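Local structure of DNA photolyase (Agrobacterium tumefaciens, 4U63) at residues D98-L103 against K133-D138; D232-F237 against A272-A277; K332-W337 against W380-K385. The protein probably uses light energy, gathered by a methenyltetrahydrofolate antenna and passed to its flavin, to split cyclobutane pyrimidine dimers in ultraviolet-damaged DNA. One frame throughout, in Å; residues are numbered along the deposited sequence.

Interaction 1. Residues D98-L103 against K133-D138. With SO4 (sulfate ion), chain O; SO4 (sulfate ion), chain E.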
loop_
_atom_site.group_PDB
_atom_site.type_symbol
_atom_site.label_atom_id
_atom_site.label_comp_id
_atom_site.label_asym_id
_atom_site.label_seq_id
_atom_site.Cartn_x
_atom_site.Cartn_y
_atom_site.Cartn_z
ATOM N N ASP A 98 22.782 1.245 11.272
ATOM C CA ASP A 98 22.090 1.321 12.556
ATOM C C ASP A 98 21.608 2.743 12.817
ATOM O O ASP A 98 22.410 3.684 12.825
ATOM C CB ASP A 98 23.032 0.869 13.671
ATOM C CG ASP A 98 22.380 0.871 15.037
ATOM O OD1 ASP A 98 21.531 -0.001 15.297
ATOM O OD2 ASP A 98 22.740 1.735 15.863
ATOM N N ALA A 99 20.303 2.890 13.036
ATOM C CA ALA A 99 19.686 4.211 13.199
ATOM C C ALA A 99 20.261 4.957 14.401
ATOM O O ALA A 99 20.559 6.143 14.307
ATOM C CB ALA A 99 18.178 4.086 13.329
ATOM N N GLU A 100 20.422 4.259 15.524
ATOM C CA GLU A 100 20.957 4.896 16.726
ATOM C C GLU A 100 22.360 5.450 16.487
ATOM O O GLU A 100 22.637 6.591 16.835
ATOM C CB GLU A 100 20.966 3.940 17.915
ATOM C CG GLU A 100 21.375 4.634 19.204
ATOM C CD GLU A 100 21.559 3.694 20.386
ATOM O OE1 GLU A 100 21.388 2.472 20.251
ATOM O OE2 GLU A 100 21.894 4.203 21.468
ATOM N N ARG A 101 23.232 4.630 15.901
ATOM C CA ARG A 101 24.610 5.035 15.604
ATOM C C ARG A 101 24.630 6.227 14.633
ATOM O O ARG A 101 25.371 7.189 14.842
ATOM C CB ARG A 101 25.396 3.838 15.039
ATOM C CG ARG A 101 26.915 3.958 15.080
ATOM C CD ARG A 101 27.492 4.659 13.862
ATOM N NE ARG A 101 27.098 4.014 12.602
ATOM C CZ ARG A 101 27.066 4.608 11.404
ATOM N NH1 ARG A 101 27.399 5.896 11.255
ATOM N NH2 ARG A 101 26.688 3.908 10.337
ATOM N N ILE A 102 23.809 6.166 13.590
ATOM C CA ILE A 102 23.740 7.255 12.599
ATOM C C ILE A 102 23.248 8.553 13.239
ATOM O O ILE A 102 23.829 9.622 13.023
ATOM C CB ILE A 102 22.851 6.866 11.396
ATOM C CG1 ILE A 102 23.593 5.855 10.527
ATOM C CG2 ILE A 102 22.466 8.083 10.559
ATOM C CD1 ILE A 102 22.679 5.037 9.654
ATOM N N LEU A 103 22.182 8.455 14.025
ATOM C CA LEU A 103 21.620 9.637 14.676
ATOM C C LEU A 103 22.594 10.242 15.687
ATOM O O LEU A 103 22.765 11.451 15.724
ATOM C CB LEU A 103 20.271 9.319 15.314
ATOM C CG LEU A 103 19.132 9.061 14.319
ATOM C CD1 LEU A 103 17.924 8.517 15.048
ATOM C CD2 LEU A 103 18.748 10.317 13.534
ATOM N N LYS A 133 13.866 6.083 21.060
ATOM C CA LYS A 133 13.456 7.295 21.762
ATOM C C LYS A 133 13.921 7.278 23.213
ATOM O O LYS A 133 14.475 8.270 23.698
ATOM C CB LYS A 133 11.939 7.446 21.683
ATOM C CG LYS A 133 11.377 8.694 22.326
ATOM C CD LYS A 133 9.948 8.948 21.876
ATOM C CE LYS A 133 8.992 7.884 22.393
ATOM N NZ LYS A 133 7.588 8.186 21.997
ATOM N N GLN A 134 13.715 6.153 23.902
ATOM C CA GLN A 134 14.162 6.032 25.288
ATOM C C GLN A 134 15.686 6.144 25.417
ATOM O O GLN A 134 16.182 6.789 26.339
ATOM C CB GLN A 134 13.681 4.715 25.909
ATOM C CG GLN A 134 13.963 4.588 27.404
ATOM C CD GLN A 134 13.288 5.678 28.214
ATOM O OE1 GLN A 134 12.071 5.828 28.165
ATOM N NE2 GLN A 134 14.073 6.444 28.959
ATOM N N LYS A 135 16.423 5.504 24.515
ATOM C CA LYS A 135 17.892 5.561 24.554
ATOM C C LYS A 135 18.404 6.979 24.346
ATOM O O LYS A 135 19.302 7.416 25.052
ATOM C CB LYS A 135 18.517 4.643 23.501
ATOM C CG LYS A 135 18.501 3.171 23.883
ATOM C CD LYS A 135 19.028 2.321 22.744
ATOM C CE LYS A 135 18.710 0.848 22.936
ATOM N NZ LYS A 135 19.548 0.200 23.979
ATOM N N LEU A 136 17.829 7.691 23.382
ATOM C CA LEU A 136 18.247 9.059 23.112
ATOM C C LEU A 136 17.870 9.992 24.268
ATOM O O LEU A 136 18.684 10.829 24.675
ATOM C CB LEU A 136 17.665 9.555 21.780
ATOM C CG LEU A 136 18.175 8.832 20.517
ATOM C CD1 LEU A 136 17.540 9.432 19.271
ATOM C CD2 LEU A 136 19.693 8.875 20.398
ATOM N N ARG A 137 16.656 9.842 24.796
ATOM C CA ARG A 137 16.211 10.647 25.941
ATOM C C ARG A 137 17.063 10.405 27.181
ATOM O O ARG A 137 17.350 11.343 27.926
ATOM C CB ARG A 137 14.739 10.406 26.248
ATOM C CG ARG A 137 13.805 11.070 25.252
ATOM C CD ARG A 137 12.364 10.689 25.515
ATOM N NE ARG A 137 11.433 11.500 24.723
ATOM C CZ ARG A 137 10.122 11.274 24.624
ATOM N NH1 ARG A 137 9.551 10.247 25.258
ATOM N NH2 ARG A 137 9.371 12.077 23.880
ATOM N N ASP A 138 17.474 9.155 27.388
ATOM C CA ASP A 138 18.360 8.798 28.495
ATOM C C ASP A 138 19.713 9.522 28.414
ATOM O O ASP A 138 20.341 9.741 29.423
ATOM C CB ASP A 138 18.582 7.274 28.559
ATOM C CG ASP A 138 17.372 6.510 29.125
ATOM O OD1 ASP A 138 16.434 7.152 29.645
ATOM O OD2 ASP A 138 17.359 5.256 29.048
HETATM S S SO4 O . 26.519 0.225 11.644
HETATM O O1 SO4 O . 26.583 0.208 13.122
HETATM O O2 SO4 O . 27.868 0.004 11.079
HETATM O O3 SO4 O . 25.619 -0.848 11.175
HETATM O O4 SO4 O . 25.986 1.527 11.195
HETATM S S SO4 E . 6.261 11.850 21.838
HETATM O O1 SO4 E . 6.625 11.613 23.247
HETATM O O2 SO4 E . 6.830 13.116 21.347
HETATM O O3 SO4 E . 6.784 10.717 21.047
HETATM O O4 SO4 E . 4.790 11.927 21.718
#
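Glu100 lays its carboxylate against the aliphatic part of Lys135, the two side chains crossing at about a right angle. OE1 of Glu100 comes 3.4 Å from CD of Lys135, and OE2 also lies near that methylene. The charged ends do not meet: Glu100 OE1 stays 4.7 Å from Lys135 NZ. Their attraction is therefore probably only a general, long-range one, while the carboxylate oxygens rest on the lysine methylene CD. The bend at the end of the lysine (chi4 -74°) turns NZ off the line of the chain. The stronger partner of the carboxylate is Arg104, one turn on, which forms a salt bridge with Glu100 OE2.

Deeper in, the contact is apolar. Leu103 CD1 meets Leu136 CD1 at 4.3 Å, methyl to methyl, and Leu132 adds to the same layer. Leucine suits both places, since Leu103 also rests on Ile28 and Trp30 of the central strand 27-31, and Leu136 on Val143 of the edge strand 142-146.

Asp98 is the N-cap of helix 99-110: its OD2 accepts from Arg101 N at 2.9 Å, on the anti side and somewhat out of the carboxylate plane. At this helix start a sulfate, probably from the crystallisation liquor, takes hydrogen bonds through O4 from Asp98 N and from both NE and NH2 of Arg101, the shortest, from NH2 of Arg101 to O4, at 2.6 Å. A second sulfate is held by Lys133 NZ and Arg137 NH2, with Lys133 CD lying over the centre of the Arg137 guanidinium; Arg137 NH2 also donates to Val143 O.

Two helices packed side by side on one face of a parallel sheet, each leading out of or into a strand, are typical of the Rossmann-like alpha/beta domain of photolyases.

Interaction 2. Residues D232-F237 against A272-A277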
loop_
_atom_site.group_PDB
_atom_site.type_symbol
_atom_site.label_atom_id
_atom_site.label_comp_id
_atom_site.label_asym_id
_atom_site.label_seq_id
_atom_site.Cartn_x
_atom_site.Cartn_y
_atom_site.Cartn_z
ATOM N N ASP A 232 -0.941 15.623 -7.741
ATOM C CA ASP A 232 -1.488 15.500 -9.104
ATOM C C ASP A 232 -2.560 14.397 -9.182
ATOM O O ASP A 232 -3.604 14.596 -9.794
ATOM C CB ASP A 232 -0.390 15.205 -10.128
ATOM C CG ASP A 232 0.515 16.409 -10.412
ATOM O OD1 ASP A 232 0.190 17.559 -10.020
ATOM O OD2 ASP A 232 1.573 16.198 -11.044
ATOM N N LYS A 233 -2.304 13.245 -8.557
ATOM C CA LYS A 233 -3.312 12.162 -8.504
ATOM C C LYS A 233 -4.563 12.584 -7.746
ATOM O O LYS A 233 -5.683 12.317 -8.171
ATOM C CB LYS A 233 -2.742 10.899 -7.849
ATOM C CG LYS A 233 -1.803 10.105 -8.740
ATOM C CD LYS A 233 -2.547 9.218 -9.721
ATOM C CE LYS A 233 -1.625 8.203 -10.387
ATOM N NZ LYS A 233 -0.638 8.842 -11.297
ATOM N N LEU A 234 -4.367 13.227 -6.604
ATOM C CA LEU A 234 -5.501 13.687 -5.814
ATOM C C LEU A 234 -6.323 14.713 -6.592
ATOM O O LEU A 234 -7.555 14.581 -6.696
ATOM C CB LEU A 234 -5.045 14.258 -4.475
ATOM C CG LEU A 234 -6.158 14.817 -3.579
ATOM C CD1 LEU A 234 -7.178 13.750 -3.213
ATOM C CD2 LEU A 234 -5.555 15.439 -2.328
ATOM N N ASP A 235 -5.645 15.727 -7.128
ATOM C CA ASP A 235 -6.294 16.780 -7.929
ATOM C C ASP A 235 -7.113 16.216 -9.091
ATOM O O ASP A 235 -8.271 16.617 -9.329
ATOM C CB ASP A 235 -5.248 17.744 -8.512
ATOM C CG ASP A 235 -4.648 18.689 -7.477
ATOM O OD1 ASP A 235 -5.120 18.744 -6.326
ATOM O OD2 ASP A 235 -3.679 19.396 -7.834
ATOM N N ASP A 236 -6.502 15.302 -9.827
ATOM C CA ASP A 236 -7.161 14.699 -10.969
ATOM C C ASP A 236 -8.387 13.878 -10.557
ATOM O O ASP A 236 -9.411 13.895 -11.245
ATOM C CB ASP A 236 -6.183 13.823 -11.749
ATOM C CG ASP A 236 -6.786 13.306 -13.041
ATOM O OD1 ASP A 236 -7.287 14.129 -13.851
ATOM O OD2 ASP A 236 -6.763 12.084 -13.240
ATOM N N PHE A 237 -8.285 13.176 -9.424
ATOM C CA PHE A 237 -9.393 12.395 -8.929
ATOM C C PHE A 237 -10.564 13.289 -8.507
ATOM O O PHE A 237 -11.716 13.025 -8.869
ATOM C CB PHE A 237 -8.965 11.508 -7.758
ATOM C CG PHE A 237 -10.059 10.616 -7.251
ATOM C CD1 PHE A 237 -10.556 9.592 -8.051
ATOM C CD2 PHE A 237 -10.602 10.793 -5.973
ATOM C CE1 PHE A 237 -11.563 8.763 -7.593
ATOM C CE2 PHE A 237 -11.623 9.971 -5.519
ATOM C CZ PHE A 237 -12.100 8.957 -6.327
ATOM N N ALA A 272 -5.488 12.914 5.971
ATOM C CA ALA A 272 -6.249 14.133 6.304
ATOM C C ALA A 272 -6.345 15.058 5.102
ATOM O O ALA A 272 -7.384 15.659 4.893
ATOM C CB ALA A 272 -5.639 14.873 7.485
ATOM N N ALA A 273 -5.264 15.164 4.324
ATOM C CA ALA A 273 -5.281 15.987 3.098
ATOM C C ALA A 273 -6.270 15.423 2.077
ATOM O O ALA A 273 -7.039 16.163 1.477
ATOM C CB ALA A 273 -3.893 16.084 2.488
ATOM N N VAL A 274 -6.250 14.106 1.901
ATOM C CA VAL A 274 -7.199 13.432 1.007
ATOM C C VAL A 274 -8.648 13.680 1.467
ATOM O O VAL A 274 -9.505 14.072 0.673
ATOM C CB VAL A 274 -6.915 11.921 0.911
ATOM C CG1 VAL A 274 -7.957 11.224 0.043
ATOM C CG2 VAL A 274 -5.520 11.670 0.364
ATOM N N TRP A 275 -8.910 13.469 2.748
ATOM C CA TRP A 275 -10.254 13.707 3.312
ATOM C C TRP A 275 -10.721 15.153 3.112
ATOM O O TRP A 275 -11.849 15.409 2.635
ATOM C CB TRP A 275 -10.270 13.342 4.807
ATOM C CG TRP A 275 -11.645 13.361 5.426
ATOM C CD1 TRP A 275 -12.406 14.465 5.722
ATOM C CD2 TRP A 275 -12.419 12.227 5.822
ATOM N NE1 TRP A 275 -13.600 14.084 6.270
ATOM C CE2 TRP A 275 -13.637 12.717 6.348
ATOM C CE3 TRP A 275 -12.202 10.840 5.788
ATOM C CZ2 TRP A 275 -14.638 11.873 6.831
ATOM C CZ3 TRP A 275 -13.200 9.996 6.274
ATOM C CH2 TRP A 275 -14.405 10.522 6.792
ATOM N N HIS A 276 -9.860 16.107 3.461
ATOM C CA HIS A 276 -10.218 17.531 3.351
ATOM C C HIS A 276 -10.498 17.939 1.899
ATOM O O HIS A 276 -11.339 18.797 1.646
ATOM C CB HIS A 276 -9.111 18.401 3.959
ATOM C CG HIS A 276 -9.467 19.845 4.071
ATOM N ND1 HIS A 276 -9.128 20.769 3.108
ATOM C CD2 HIS A 276 -10.128 20.532 5.031
ATOM C CE1 HIS A 276 -9.565 21.962 3.468
ATOM N NE2 HIS A 276 -10.178 21.845 4.632
ATOM N N ALA A 277 -9.815 17.297 0.954
ATOM C CA ALA A 277 -10.047 17.547 -0.471
ATOM C C ALA A 277 -11.450 17.137 -0.949
ATOM O O ALA A 277 -11.875 17.563 -2.021
ATOM C CB ALA A 277 -8.992 16.832 -1.300
#
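Leu234 and Ala277 make the closest apolar contact of this pair, with Leu234 CD2 lying 3.8 Å from Ala277 CB. The other leucine methyl, CD1, faces the same CB and also reaches Val274 CG1 at 4.2 Å. One branched side chain thus spreads over two residues of 272-277, and the fork at its end explains why leucine suits the place. With CG trans to the backbone N (chi1 178°), the chain runs out from helix 227-238 and places both methyls against 272-277. The closest CA atoms across the contact, those of Leu234 and Val274, are 7.0 Å apart; the small side chain of Ala277 is consistent with such close packing.

The backbone is touched as well. Leu234 CD2 passes 4.1 Å from Ala273 O, a van der Waals neighbour; that carbonyl accepts the backbone bond from Ala277 N at 3.0 Å.

Further apolar packing ties the pair into the domain. Val274 rests on Phe293 and Ile297 of helix 287-309, and Phe237, one turn beyond Leu234, also meets Phe293. Leu234 touches Ile269 as well, in the loop leading to helix 271-276.

The valine side chain lies about 7 Å from the bound flavin-adenine dinucleotide, so this small apolar helix packing probably lies in the second shell of the cofactor site, in the all-helical FAD-binding part typical of photolyases.

Interaction 3. Residues K332-W337 against W380-K385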
loop_
_atom_site.group_PDB
_atom_site.type_symbol
_atom_site.label_atom_id
_atom_site.label_comp_id
_atom_site.label_asym_id
_atom_site.label_seq_id
_atom_site.Cartn_x
_atom_site.Cartn_y
_atom_site.Cartn_z
ATOM N N LYS A 332 4.417 -25.643 -8.556
ATOM C CA LYS A 332 4.092 -25.479 -9.977
ATOM C C LYS A 332 2.821 -24.622 -10.185
ATOM O O LYS A 332 2.836 -23.687 -10.991
ATOM C CB LYS A 332 3.960 -26.852 -10.643
ATOM C CG LYS A 332 3.638 -26.848 -12.127
ATOM C CD LYS A 332 3.518 -28.279 -12.644
ATOM C CE LYS A 332 3.024 -28.326 -14.080
ATOM N NZ LYS A 332 4.051 -27.845 -15.043
ATOM N N SER A 333 1.742 -24.929 -9.456
ATOM C CA SER A 333 0.503 -24.149 -9.559
ATOM C C SER A 333 0.693 -22.732 -9.020
ATOM O O SER A 333 0.120 -21.779 -9.553
ATOM C CB SER A 333 -0.651 -24.842 -8.827
ATOM O OG SER A 333 -0.419 -24.890 -7.426
ATOM N N PHE A 334 1.493 -22.595 -7.962
ATOM C CA PHE A 334 1.788 -21.281 -7.411
ATOM C C PHE A 334 2.492 -20.434 -8.451
ATOM O O PHE A 334 2.146 -19.285 -8.644
ATOM C CB PHE A 334 2.662 -21.359 -6.162
ATOM C CG PHE A 334 3.048 -20.012 -5.630
ATOM C CD1 PHE A 334 2.084 -19.158 -5.096
ATOM C CD2 PHE A 334 4.370 -19.585 -5.669
ATOM C CE1 PHE A 334 2.439 -17.909 -4.610
ATOM C CE2 PHE A 334 4.728 -18.338 -5.181
ATOM C CZ PHE A 334 3.763 -17.498 -4.654
ATOM N N LYS A 335 3.485 -21.017 -9.115
ATOM C CA LYS A 335 4.196 -20.309 -10.184
ATOM C C LYS A 335 3.254 -19.910 -11.324
ATOM O O LYS A 335 3.330 -18.778 -11.821
ATOM C CB LYS A 335 5.381 -21.138 -10.705
ATOM C CG LYS A 335 6.588 -21.113 -9.783
ATOM C CD LYS A 335 7.743 -21.892 -10.389
ATOM C CE LYS A 335 8.838 -22.160 -9.372
ATOM N NZ LYS A 335 9.889 -23.037 -9.950
ATOM N N ALA A 336 2.357 -20.816 -11.724
ATOM C CA ALA A 336 1.385 -20.496 -12.776
ATOM C C ALA A 336 0.538 -19.296 -12.365
ATOM O O ALA A 336 0.268 -18.411 -13.171
ATOM C CB ALA A 336 0.501 -21.687 -13.088
ATOM N N TRP A 337 0.135 -19.265 -11.095
ATOM C CA TRP A 337 -0.608 -18.134 -10.549
ATOM C C TRP A 337 0.198 -16.822 -10.651
ATOM O O TRP A 337 -0.299 -15.817 -11.195
ATOM C CB TRP A 337 -1.031 -18.450 -9.099
ATOM C CG TRP A 337 -1.785 -17.354 -8.392
ATOM C CD1 TRP A 337 -3.117 -17.076 -8.496
ATOM C CD2 TRP A 337 -1.252 -16.410 -7.457
ATOM N NE1 TRP A 337 -3.443 -16.005 -7.709
ATOM C CE2 TRP A 337 -2.318 -15.577 -7.052
ATOM C CE3 TRP A 337 0.026 -16.182 -6.927
ATOM C CZ2 TRP A 337 -2.148 -14.536 -6.132
ATOM C CZ3 TRP A 337 0.196 -15.141 -6.021
ATOM C CH2 TRP A 337 -0.887 -14.329 -5.633
ATOM N N TRP A 380 -2.182 -18.746 1.998
ATOM C CA TRP A 380 -2.362 -17.308 1.735
ATOM C C TRP A 380 -1.095 -16.476 1.978
ATOM O O TRP A 380 -0.890 -15.449 1.336
ATOM C CB TRP A 380 -3.531 -16.736 2.543
ATOM C CG TRP A 380 -3.414 -16.817 4.035
ATOM C CD1 TRP A 380 -3.923 -17.791 4.840
ATOM C CD2 TRP A 380 -2.784 -15.868 4.907
ATOM N NE1 TRP A 380 -3.641 -17.524 6.150
ATOM C CE2 TRP A 380 -2.938 -16.354 6.226
ATOM C CE3 TRP A 380 -2.092 -14.668 4.704
ATOM C CZ2 TRP A 380 -2.438 -15.675 7.339
ATOM C CZ3 TRP A 380 -1.592 -13.991 5.817
ATOM C CH2 TRP A 380 -1.771 -14.500 7.117
ATOM N N ARG A 381 -0.235 -16.947 2.888
ATOM C CA ARG A 381 1.012 -16.263 3.196
ATOM C C ARG A 381 1.912 -16.189 1.956
ATOM O O ARG A 381 2.662 -15.234 1.798
ATOM C CB ARG A 381 1.745 -16.967 4.334
ATOM C CG ARG A 381 1.023 -16.951 5.668
ATOM C CD ARG A 381 1.541 -18.115 6.534
ATOM N NE ARG A 381 0.796 -18.270 7.773
ATOM C CZ ARG A 381 -0.325 -18.990 7.944
ATOM N NH1 ARG A 381 -0.911 -19.675 6.944
ATOM N NH2 ARG A 381 -0.875 -19.021 9.151
ATOM N N LYS A 382 1.825 -17.189 1.075
ATOM C CA LYS A 382 2.610 -17.164 -0.165
ATOM C C LYS A 382 2.113 -16.067 -1.102
ATOM O O LYS A 382 2.911 -15.369 -1.722
ATOM C CB LYS A 382 2.588 -18.521 -0.855
ATOM C CG LYS A 382 3.374 -19.579 -0.087
ATOM C CD LYS A 382 3.108 -20.978 -0.603
ATOM C CE LYS A 382 3.672 -21.221 -1.992
ATOM N NZ LYS A 382 5.157 -21.138 -2.037
ATOM N N GLY A 383 0.796 -15.919 -1.202
ATOM C CA GLY A 383 0.208 -14.831 -1.993
ATOM C C GLY A 383 0.549 -13.461 -1.415
ATOM O O GLY A 383 0.884 -12.527 -2.145
ATOM N N GLU A 384 0.447 -13.350 -0.092
ATOM C CA GLU A 384 0.813 -12.131 0.623
ATOM C C GLU A 384 2.256 -11.718 0.297
ATOM O O GLU A 384 2.530 -10.540 -0.001
ATOM C CB GLU A 384 0.627 -12.354 2.139
ATOM C CG GLU A 384 0.649 -11.087 2.986
ATOM C CD GLU A 384 2.036 -10.618 3.409
ATOM O OE1 GLU A 384 3.014 -11.390 3.332
ATOM O OE2 GLU A 384 2.148 -9.452 3.839
ATOM N N LYS A 385 3.178 -12.687 0.349
ATOM C CA LYS A 385 4.587 -12.427 0.043
ATOM C C LYS A 385 4.793 -12.009 -1.406
ATOM O O LYS A 385 5.589 -11.125 -1.680
ATOM C CB LYS A 385 5.462 -13.641 0.360
ATOM C CG LYS A 385 5.615 -13.894 1.843
ATOM C CD LYS A 385 6.603 -15.006 2.159
ATOM C CE LYS A 385 6.639 -15.314 3.652
ATOM N NZ LYS A 385 5.327 -15.736 4.201
#
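Lys382 is the first residue of 380-385 to meet the other helix, and it does so by folding over one face of the Phe334 ring. A bend in the lysine chain (chi3 69°) brings CE over the ring, 4.0 Å from its centroid, a CH-pi contact only 15° off the ring normal. A second bend, about the CD-CE bond, then directs the ammonium: NZ sits 4.3 Å from the centroid of Phe334, still over the face, as a cation-pi pair. Its stronger partner is Glu331, whose OE1 forms a salt bridge with NZ. The lysine end is thus shared between a carboxylate and an aromatic face, both offered by helix 331-338, which suits a long, flexible cation at the margin of the contact.

The near end of the same residue touches the far end of the ring. Lys382 CB lies 3.8 Å from Phe334 CE1, and Lys382 O comes 3.7 Å from Phe334 CZ.

The two short helical segments run in roughly the same direction, 36° apart, with axes 11.7 Å from each other at closest. So wide a separation is spanned by large aromatic residues, within the helical FAD-binding domain of the photolyase fold; helix 362-375 fills in beside them, its Leu372 touching both Phe334 and Trp337.

Gly383 comes next. With no side chain of its own, it meets the six-membered part of the Trp337 indole through its CA: CH2 of the tryptophan stands 3.8 Å from Gly383 CA, and CZ3 is only slightly farther off. The indole is fixed from elsewhere as well. Its NE1 donates to Val368 O, while its ring meets that of Trp386 and touches Trp403. The Trp337 side chain is about 8 Å from the bound FAD.

Along the chain the three contacts come in series, each closing before the next opens. Interaction 1 belongs to the alpha/beta part, where helices 99-110 and 123-138 pack against a five-stranded parallel sheet; interactions 2 and 3 join helices, with no strand involved. Centres of interactions 1 and 2 are 35 Å apart, those of 1 and 3 are 39 Å apart, and those of 2 and 3 are 34 Å apart, with no direct touch anywhere. Interactions 2 and 3 lie on opposite sides of the chain's centre, yet each brings a side chain to within about 8 Å of the bound FAD. Two separate helix pairs thus lie near the cofactor, remote from the sheet contact.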